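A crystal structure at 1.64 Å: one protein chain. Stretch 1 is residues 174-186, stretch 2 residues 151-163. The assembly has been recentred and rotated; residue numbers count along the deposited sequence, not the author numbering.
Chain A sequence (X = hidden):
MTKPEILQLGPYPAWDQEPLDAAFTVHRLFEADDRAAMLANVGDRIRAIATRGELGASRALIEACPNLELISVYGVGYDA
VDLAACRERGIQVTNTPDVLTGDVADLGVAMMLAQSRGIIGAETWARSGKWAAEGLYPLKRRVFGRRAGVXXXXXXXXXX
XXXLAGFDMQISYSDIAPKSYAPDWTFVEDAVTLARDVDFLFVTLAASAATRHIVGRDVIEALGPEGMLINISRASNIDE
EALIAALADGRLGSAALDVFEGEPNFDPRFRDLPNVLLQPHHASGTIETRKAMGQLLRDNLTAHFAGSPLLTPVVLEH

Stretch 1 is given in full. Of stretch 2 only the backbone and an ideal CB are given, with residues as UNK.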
# COMPACT_ATOMS: atom_id res chain seq x y z
N SER A 174 4.88 -4.53 17.22
CA SER A 174 5.35 -3.24 17.73
C SER A 174 4.55 -2.12 17.09
O SER A 174 4.17 -2.21 15.93
CB SER A 174 6.83 -3.06 17.45
OG SER A 174 7.32 -1.87 18.07
N ASP A 175 4.28 -1.08 17.87
CA ASP A 175 3.58 0.10 17.39
C ASP A 175 3.86 1.20 18.40
O ASP A 175 4.65 0.98 19.32
CB ASP A 175 2.07 -0.17 17.25
CG ASP A 175 1.41 0.66 16.16
OD1 ASP A 175 1.69 1.88 16.06
OD2 ASP A 175 0.61 0.09 15.40
N ILE A 176 3.24 2.36 18.22
CA ILE A 176 3.44 3.50 19.11
C ILE A 176 2.88 3.23 20.52
O ILE A 176 3.35 3.80 21.51
CB ILE A 176 2.80 4.79 18.53
CG1 ILE A 176 3.36 6.03 19.23
CG2 ILE A 176 1.28 4.75 18.61
CD1 ILE A 176 4.86 6.15 19.11
N ALA A 177 1.88 2.36 20.60
CA ALA A 177 1.29 1.96 21.87
C ALA A 177 0.61 0.61 21.70
O ALA A 177 0.31 0.21 20.56
CB ALA A 177 0.27 3.00 22.33
N PRO A 178 0.38 -0.11 22.81
CA PRO A 178 -0.37 -1.36 22.71
C PRO A 178 -1.78 -1.09 22.19
O PRO A 178 -2.34 -0.01 22.42
CB PRO A 178 -0.44 -1.87 24.15
CG PRO A 178 0.64 -1.13 24.89
CD PRO A 178 0.80 0.18 24.20
N LYS A 179 -2.33 -2.08 21.50
CA LYS A 179 -3.66 -1.96 20.92
C LYS A 179 -4.68 -2.77 21.71
O LYS A 179 -4.40 -3.91 22.11
CB LYS A 179 -3.62 -2.43 19.47
CG LYS A 179 -2.67 -1.64 18.59
CD LYS A 179 -3.11 -0.18 18.46
CE LYS A 179 -2.16 0.62 17.58
NZ LYS A 179 -2.58 2.07 17.46
N SER A 180 -5.87 -2.21 21.91
CA SER A 180 -6.88 -2.87 22.72
C SER A 180 -7.36 -4.16 22.07
O SER A 180 -7.84 -5.07 22.75
CB SER A 180 -8.07 -1.94 22.97
OG SER A 180 -8.69 -1.56 21.75
N TYR A 181 -7.22 -4.21 20.75
CA TYR A 181 -7.69 -5.34 19.98
C TYR A 181 -6.63 -6.42 19.79
O TYR A 181 -6.82 -7.33 18.98
CB TYR A 181 -8.22 -4.86 18.63
CG TYR A 181 -7.32 -3.89 17.86
CD1 TYR A 181 -6.23 -4.35 17.13
CD2 TYR A 181 -7.61 -2.53 17.82
CE1 TYR A 181 -5.44 -3.47 16.39
CE2 TYR A 181 -6.82 -1.65 17.10
CZ TYR A 181 -5.74 -2.12 16.38
OH TYR A 181 -4.97 -1.24 15.65
N ALA A 182 -5.53 -6.33 20.55
CA ALA A 182 -4.49 -7.35 20.48
C ALA A 182 -4.22 -8.02 21.83
O ALA A 182 -3.07 -8.11 22.26
CB ALA A 182 -3.20 -6.75 19.94
N PRO A 183 -5.27 -8.51 22.50
CA PRO A 183 -5.02 -9.00 23.86
C PRO A 183 -4.15 -10.25 23.94
O PRO A 183 -3.54 -10.48 24.99
CB PRO A 183 -6.43 -9.32 24.37
CG PRO A 183 -7.21 -9.61 23.14
CD PRO A 183 -6.68 -8.68 22.11
N ASP A 184 -4.06 -11.04 22.87
CA ASP A 184 -3.33 -12.30 22.92
C ASP A 184 -1.97 -12.27 22.23
O ASP A 184 -1.32 -13.30 22.08
CB ASP A 184 -4.19 -13.42 22.33
CG ASP A 184 -5.48 -13.62 23.09
OD1 ASP A 184 -5.44 -13.62 24.33
OD2 ASP A 184 -6.53 -13.73 22.43
N TRP A 185 -1.55 -11.08 21.80
CA TRP A 185 -0.26 -10.92 21.14
C TRP A 185 0.65 -10.00 21.95
O TRP A 185 0.18 -9.05 22.60
CB TRP A 185 -0.46 -10.38 19.72
CG TRP A 185 -1.42 -11.21 18.92
CD1 TRP A 185 -1.55 -12.57 18.93
CD2 TRP A 185 -2.41 -10.72 18.01
NE1 TRP A 185 -2.55 -12.95 18.07
CE2 TRP A 185 -3.10 -11.84 17.50
CE3 TRP A 185 -2.78 -9.44 17.58
CZ2 TRP A 185 -4.15 -11.72 16.58
CZ3 TRP A 185 -3.83 -9.32 16.68
CH2 TRP A 185 -4.50 -10.45 16.18
N THR A 186 1.94 -10.28 21.92
CA THR A 186 2.90 -9.57 22.75
C THR A 186 3.30 -8.24 22.14
O THR A 186 3.89 -8.20 21.06
CB THR A 186 4.16 -10.42 22.97
OG1 THR A 186 3.77 -11.68 23.54
CG2 THR A 186 5.16 -9.72 23.90
N UNK A 151 5.13 -5.35 12.44
CA UNK A 151 5.60 -3.99 12.69
C UNK A 151 4.55 -3.01 12.16
O UNK A 151 4.42 -2.81 10.95
CB UNK A 151 6.96 -3.75 12.04
N UNK A 152 3.79 -2.45 13.09
CA UNK A 152 2.63 -1.64 12.75
C UNK A 152 1.38 -2.48 12.83
O UNK A 152 1.14 -3.31 11.95
CB UNK A 152 2.78 -1.03 11.36
N UNK A 153 0.59 -2.30 13.88
CA UNK A 153 -0.62 -3.09 14.06
C UNK A 153 -1.88 -2.24 13.93
O UNK A 153 -2.73 -2.20 14.83
CB UNK A 153 -0.60 -3.78 15.42
N UNK A 154 -1.97 -1.53 12.81
CA UNK A 154 -3.19 -0.84 12.41
C UNK A 154 -4.09 -1.81 11.66
O UNK A 154 -4.03 -3.01 11.90
CB UNK A 154 -2.87 0.38 11.55
N UNK A 155 -4.91 -1.29 10.76
CA UNK A 155 -5.86 -2.10 10.01
C UNK A 155 -5.18 -3.31 9.36
O UNK A 155 -5.62 -4.46 9.53
CB UNK A 155 -6.55 -1.25 8.94
N UNK A 156 -4.12 -3.04 8.61
CA UNK A 156 -3.46 -4.08 7.84
C UNK A 156 -2.74 -5.07 8.74
O UNK A 156 -2.88 -6.28 8.59
CB UNK A 156 -2.47 -3.46 6.85
N UNK A 157 -1.96 -4.55 9.68
CA UNK A 157 -1.21 -5.40 10.57
C UNK A 157 -2.12 -6.31 11.37
O UNK A 157 -1.80 -7.48 11.58
CB UNK A 157 -0.35 -4.55 11.51
N UNK A 158 -3.25 -5.78 11.82
CA UNK A 158 -4.23 -6.58 12.54
C UNK A 158 -4.73 -7.72 11.68
O UNK A 158 -4.78 -8.86 12.14
CB UNK A 158 -5.40 -5.71 13.00
N UNK A 159 -5.07 -7.43 10.43
CA UNK A 159 -5.56 -8.48 9.55
C UNK A 159 -4.49 -9.53 9.28
O UNK A 159 -4.79 -10.73 9.23
CB UNK A 159 -6.05 -7.88 8.23
N UNK A 160 -3.24 -9.10 9.12
CA UNK A 160 -2.15 -10.06 9.00
C UNK A 160 -2.08 -10.98 10.22
O UNK A 160 -2.02 -12.21 10.08
CB UNK A 160 -0.82 -9.33 8.82
N UNK A 161 -2.10 -10.39 11.41
CA UNK A 161 -2.02 -11.17 12.63
C UNK A 161 -3.15 -12.20 12.75
O UNK A 161 -2.92 -13.31 13.21
CB UNK A 161 -2.04 -10.23 13.84
N UNK A 162 -4.36 -11.82 12.33
CA UNK A 162 -5.50 -12.74 12.38
C UNK A 162 -5.24 -13.96 11.52
O UNK A 162 -5.53 -15.09 11.91
CB UNK A 162 -6.78 -12.04 11.92
N UNK A 163 -4.65 -13.72 10.34
CA UNK A 163 -4.32 -14.82 9.43
C UNK A 163 -3.19 -15.68 10.00
O UNK A 163 -3.22 -16.90 9.88
CB UNK A 163 -3.92 -14.28 8.06

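Position 151 pairs with S174 in a parallel bridge, CA to CA 5.1 Å, and its CA-to-CB bond lies on the same sheet face as that of S174. The ideal CB is 5.0 Å from S174 O, with no close contact to stretch 1, so an apolar chain such as valine, leucine or isoleucine would suit. The residue is L151, whose CD1 comes within 4.0 Å of S174 CB.

At position 152 the backbone N donates to S174 O (2.9 Å, 159°). The phi/psi of 97/105 decides more: a CB here would be jammed against the carbonyl O of 151. Glycine fits, and G152 is found.

Position 153 also donates its N, to D175 OD2 (2.8 Å, 152°), while its carbonyl O accepts from Y181 OH (2.6 Å) at the edge of that ring. The CA-to-CB bond points sideways, but the ideal CB is 4.3 Å from K179 CG and 4.9 Å from Y181 CE1, with A182 and W185 beyond. A medium or large apolar chain suits this hollow. L153 fills it: CD2 lies 3.7 Å from A182 CB and 4.2 Å from W185 CE3.

Position 154 precedes the helix as its N-cap. An ideal CB would point away, 4.9 Å from Y181 OH, with room for it, so small or polar residues would also fit; G154 is present.

At 155 and 159 CA-to-CB points away from stretch 1, and 156 and 160 are out of its reach; no ideal CB at these four has an atom of stretch 1 within 5.5 Å, so stretch 1 sets no preference. They are R155, I156, E159 and V160. At 157 an ideal CB would sit 2.0 Å from G152 O, a clash that calls for glycine: G157.

Position 158 points toward stretch 1, its ideal CB 4.1 Å from Y181 CE1. Leucine, methionine or an aromatic would suit. F158 receives the edge of Y181 on its face (centroids 5.0 Å, planes 70°) and meets W185 rim to rim, CD1 to CZ3 3.6 Å.

At 161 the ideal CB is already 3.4 Å from W185 CH2, a tight fit that favours a small residue. A161 places its CB over the indole face, 3.6 Å from the six-membered ring centroid, a CH-pi contact.

Position 162 points sideways at the margin of W185, where a long chain can graze the indole. R162 brings CG to 4.3 Å from W185 CH2. Position 163 is out of reach of stretch 1, which therefore sets no preference; it is R163, whose NH1 forms a salt bridge with E159 OE1 at 3.0 Å.

Stretch 2 (151-163) LGLGRIGFEVARR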
# COMPACT_ATOMS: atom_id res chain seq x y z
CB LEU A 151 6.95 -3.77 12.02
CG LEU A 151 7.56 -2.38 12.19
CD1 LEU A 151 7.67 -2.02 13.67
CD2 LEU A 151 8.92 -2.35 11.54
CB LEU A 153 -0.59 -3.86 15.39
CG LEU A 153 -1.51 -5.08 15.36
CD1 LEU A 153 -0.81 -6.28 14.73
CD2 LEU A 153 -2.01 -5.40 16.75
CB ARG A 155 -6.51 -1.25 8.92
CG ARG A 155 -7.36 -0.10 9.44
CD ARG A 155 -7.57 0.96 8.36
NE ARG A 155 -8.63 1.90 8.72
CZ ARG A 155 -8.46 2.96 9.52
NH1 ARG A 155 -7.28 3.22 10.05
NH2 ARG A 155 -9.49 3.75 9.78
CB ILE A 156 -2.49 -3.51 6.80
CG1 ILE A 156 -3.28 -2.66 5.80
CG2 ILE A 156 -1.77 -4.64 6.07
CD1 ILE A 156 -2.44 -2.00 4.75
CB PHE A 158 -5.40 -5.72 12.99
CG PHE A 158 -6.43 -6.47 13.76
CD1 PHE A 158 -6.11 -7.05 14.98
CD2 PHE A 158 -7.73 -6.57 13.29
CE1 PHE A 158 -7.07 -7.74 15.71
CE2 PHE A 158 -8.70 -7.26 14.01
CZ PHE A 158 -8.36 -7.84 15.22
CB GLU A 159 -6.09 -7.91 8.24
CG GLU A 159 -7.40 -7.18 8.40
CD GLU A 159 -8.46 -7.99 9.11
OE1 GLU A 159 -8.72 -9.14 8.69
OE2 GLU A 159 -9.03 -7.48 10.10
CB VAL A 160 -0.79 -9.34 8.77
CG1 VAL A 160 0.39 -10.32 8.96
CG2 VAL A 160 -0.75 -8.69 7.39
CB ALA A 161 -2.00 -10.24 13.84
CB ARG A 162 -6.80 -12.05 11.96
CG ARG A 162 -7.24 -10.98 12.95
CD ARG A 162 -8.50 -10.28 12.47
NE ARG A 162 -9.64 -11.18 12.57
CZ ARG A 162 -10.42 -11.53 11.54
NH1 ARG A 162 -10.20 -11.03 10.33
NH2 ARG A 162 -11.43 -12.37 11.75
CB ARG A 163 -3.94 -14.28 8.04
CG ARG A 163 -5.15 -13.79 7.24
CD ARG A 163 -4.75 -12.59 6.41
NE ARG A 163 -5.88 -12.16 5.59
CZ ARG A 163 -6.91 -11.45 6.04
NH1 ARG A 163 -6.97 -11.10 7.32
NH2 ARG A 163 -7.89 -11.10 5.22
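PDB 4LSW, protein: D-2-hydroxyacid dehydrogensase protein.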